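Long-range contact in 4-oxalocrotonate tautomerase (Thermus thermophilus, PDB 3ABF), which belongs to the tautomerase family, small proteins built on a beta-alpha-beta unit, and forms an assembly of six copies: residues K17-V21 and V41-E45. Sequence-based numbering, arbitrary orientation.
Sequences KRELV and VILYE
Lys17 reaches from helix 14-31 over Leu43 of strand 39-46 to the carboxylate of Glu45, fastening the helix to the second strand of the beta-alpha-beta unit on which the tautomerase fold is built. The short helical and strand segments run at 137° to each other, with their axes 10.3 Å apart. Val41, Leu43 and Glu45, alternate residues of the strand, direct their side chains at the helix, whereas Ile42 turns to the other face of the sheet. The lysine chain passes aslant over one methyl of Leu43: CD1 lies 3.9 Å from Lys17 CB and only 3.5 Å from Lys17 CE, a tight carbon contact. A bend about the CG-CD bond (chi3 70°) turns CE and NZ toward the strand, where the ammonium meets the carboxylate of Glu45, which extends from the strand to face it. Both ends of this salt bridge have a further partner on the second subunit: Asp49 of that chain pairs with Lys17 NZ, and Gln50 of that chain hydrogen-bonds to Glu45 OE1. One helical turn further on, Val21 and Val41 lie alongside, pointing opposite ways, Val21 CG2 standing 4.2 Å from Val41 CG1, and the same Val21 methyl approaches Leu43 CD1 at 4.4 Å. At the polar end, Lys17 NZ sits 3.1 Å from Glu45 OE1, coming from above the carboxylate, 45° out of its plane.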
ATOM      1  N   LYS A  17      -6.853  16.517  12.771  1.00 43.47           N
ATOM      2  CA  LYS A  17      -6.801  15.085  12.490  1.00 37.39           C
ATOM      3  C   LYS A  17      -8.010  14.436  13.144  1.00 34.20           C
ATOM      4  O   LYS A  17      -8.662  13.566  12.566  1.00 31.38           O
ATOM      5  CB  LYS A  17      -5.515  14.469  13.067  1.00 38.65           C
ATOM      6  CG  LYS A  17      -4.228  15.010  12.457  1.00 39.39           C
ATOM      7  CD  LYS A  17      -2.977  14.583  13.234  1.00 38.71           C
ATOM      8  CE  LYS A  17      -2.680  13.106  13.083  1.00 43.80           C
ATOM      9  NZ  LYS A  17      -1.295  12.736  13.536  1.00 36.98           N
ATOM     10  N   ARG A  18      -8.305  14.879  14.362  1.00 34.48           N
ATOM     11  CA  ARG A  18      -9.425  14.353  15.132  1.00 32.77           C
ATOM     12  C   ARG A  18     -10.751  14.573  14.400  1.00 33.08           C
ATOM     13  O   ARG A  18     -11.590  13.680  14.345  1.00 36.54           O
ATOM     14  CB  ARG A  18      -9.471  15.036  16.505  1.00 40.19           C
ATOM     15  CG  ARG A  18     -10.421  14.386  17.486  1.00 47.31           C
ATOM     16  CD  ARG A  18     -10.434  15.094  18.833  1.00 56.02           C
ATOM     17  NE  ARG A  18      -9.178  14.957  19.570  1.00 57.91           N
ATOM     18  CZ  ARG A  18      -8.122  15.752  19.422  1.00 60.52           C
ATOM     19  NH1 ARG A  18      -8.152  16.757  18.556  1.00 68.10           N
ATOM     20  NH2 ARG A  18      -7.040  15.553  20.159  1.00 51.47           N
ATOM     21  N   GLU A  19     -10.924  15.766  13.840  1.00 34.01           N
ATOM     22  CA  GLU A  19     -12.146  16.109  13.115  1.00 37.72           C
ATOM     23  C   GLU A  19     -12.231  15.318  11.806  1.00 37.89           C
ATOM     24  O   GLU A  19     -13.296  14.826  11.427  1.00 32.44           O
ATOM     25  CB  GLU A  19     -12.159  17.606  12.818  1.00 43.33           C
ATOM     26  CG  GLU A  19     -13.505  18.165  12.407  1.00 56.88           C
ATOM     27  CD  GLU A  19     -13.434  19.649  12.096  1.00 70.58           C
ATOM     28  OE1 GLU A  19     -14.491  20.247  11.796  1.00 78.33           O
ATOM     29  OE2 GLU A  19     -12.319  20.216  12.148  1.00 74.53           O
ATOM     30  N   LEU A  20     -11.103  15.209  11.115  1.00 38.59           N
ATOM     31  CA  LEU A  20     -11.043  14.472   9.853  1.00 36.87           C
ATOM     32  C   LEU A  20     -11.488  13.036  10.097  1.00 31.83           C
ATOM     33  O   LEU A  20     -12.374  12.517   9.408  1.00 34.15           O
ATOM     34  CB  LEU A  20      -9.614  14.495   9.305  1.00 31.91           C
ATOM     35  CG  LEU A  20      -9.395  13.961   7.887  1.00 33.29           C
ATOM     36  CD1 LEU A  20      -9.678  12.479   7.873  1.00 45.20           C
ATOM     37  CD2 LEU A  20     -10.292  14.690   6.901  1.00 26.54           C
ATOM     38  N   VAL A  21     -10.866  12.395  11.079  1.00 26.53           N
ATOM     39  CA  VAL A  21     -11.195  11.027  11.430  1.00 22.48           C
ATOM     40  C   VAL A  21     -12.680  10.861  11.773  1.00 38.27           C
ATOM     41  O   VAL A  21     -13.284   9.828  11.466  1.00 31.24           O
ATOM     42  CB  VAL A  21     -10.324  10.552  12.606  1.00 32.50           C
ATOM     43  CG1 VAL A  21     -10.885   9.286  13.203  1.00 29.10           C
ATOM     44  CG2 VAL A  21      -8.898  10.307  12.119  1.00 28.58           C
ATOM     45  N   VAL A  41      -9.449   4.058  10.332  1.00 17.40           N
ATOM     46  CA  VAL A  41      -8.815   5.111   9.566  1.00 17.44           C
ATOM     47  C   VAL A  41      -7.339   5.132   9.914  1.00 22.43           C
ATOM     48  O   VAL A  41      -6.956   5.064  11.085  1.00 21.01           O
ATOM     49  CB  VAL A  41      -9.422   6.494   9.857  1.00 26.00           C
ATOM     50  CG1 VAL A  41      -8.714   7.549   9.011  1.00 25.80           C
ATOM     51  CG2 VAL A  41     -10.916   6.486   9.517  1.00 23.26           C
ATOM     52  N   ILE A  42      -6.510   5.197   8.885  1.00 17.37           N
ATOM     53  CA  ILE A  42      -5.074   5.248   9.089  1.00 20.38           C
ATOM     54  C   ILE A  42      -4.585   6.510   8.411  1.00 21.64           C
ATOM     55  O   ILE A  42      -4.920   6.775   7.243  1.00 17.82           O
ATOM     56  CB  ILE A  42      -4.361   4.033   8.450  1.00 20.68           C
ATOM     57  CG1 ILE A  42      -4.778   2.747   9.162  1.00 24.49           C
ATOM     58  CG2 ILE A  42      -2.840   4.228   8.529  1.00 21.65           C
ATOM     59  CD1 ILE A  42      -4.221   1.473   8.516  1.00 28.70           C
ATOM     60  N   LEU A  43      -3.804   7.295   9.142  1.00 12.31           N
ATOM     61  CA  LEU A  43      -3.257   8.505   8.581  1.00 19.36           C
ATOM     62  C   LEU A  43      -1.817   8.198   8.219  1.00 24.08           C
ATOM     63  O   LEU A  43      -0.970   7.972   9.090  1.00 19.45           O
ATOM     64  CB  LEU A  43      -3.332   9.665   9.589  1.00 16.57           C
ATOM     65  CG  LEU A  43      -4.744  10.008  10.088  1.00 25.63           C
ATOM     66  CD1 LEU A  43      -4.704  11.244  10.976  1.00 25.90           C
ATOM     67  CD2 LEU A  43      -5.655  10.277   8.900  1.00 24.06           C
ATOM     68  N   TYR A  44      -1.564   8.133   6.922  1.00 19.46           N
ATOM     69  CA  TYR A  44      -0.225   7.877   6.409  1.00 15.72           C
ATOM     70  C   TYR A  44       0.347   9.257   6.113  1.00 17.46           C
ATOM     71  O   TYR A  44       0.111   9.811   5.053  1.00 18.29           O
ATOM     72  CB  TYR A  44      -0.307   7.066   5.121  1.00 16.72           C
ATOM     73  CG  TYR A  44       1.019   6.887   4.416  1.00 22.61           C
ATOM     74  CD1 TYR A  44       1.069   6.710   3.032  1.00 24.46           C
ATOM     75  CD2 TYR A  44       2.222   6.928   5.117  1.00 27.24           C
ATOM     76  CE1 TYR A  44       2.278   6.586   2.365  1.00 34.62           C
ATOM     77  CE2 TYR A  44       3.451   6.809   4.447  1.00 32.71           C
ATOM     78  CZ  TYR A  44       3.464   6.639   3.075  1.00 34.11           C
ATOM     79  OH  TYR A  44       4.659   6.531   2.391  1.00 38.07           O
ATOM     80  N   GLU A  45       1.084   9.809   7.072  1.00 16.23           N
ATOM     81  CA  GLU A  45       1.659  11.135   6.928  1.00 16.68           C
ATOM     82  C   GLU A  45       3.037  11.043   6.295  1.00 19.61           C
ATOM     83  O   GLU A  45       3.938  10.354   6.807  1.00 18.99           O
ATOM     84  CB  GLU A  45       1.746  11.812   8.302  1.00 20.44           C
ATOM     85  CG  GLU A  45       0.387  12.053   8.951  1.00 18.57           C
ATOM     86  CD  GLU A  45       0.504  12.658  10.339  1.00 27.89           C
ATOM     87  OE1 GLU A  45       0.665  11.904  11.325  1.00 25.07           O
ATOM     88  OE2 GLU A  45       0.456  13.899  10.440  1.00 32.28           O
TER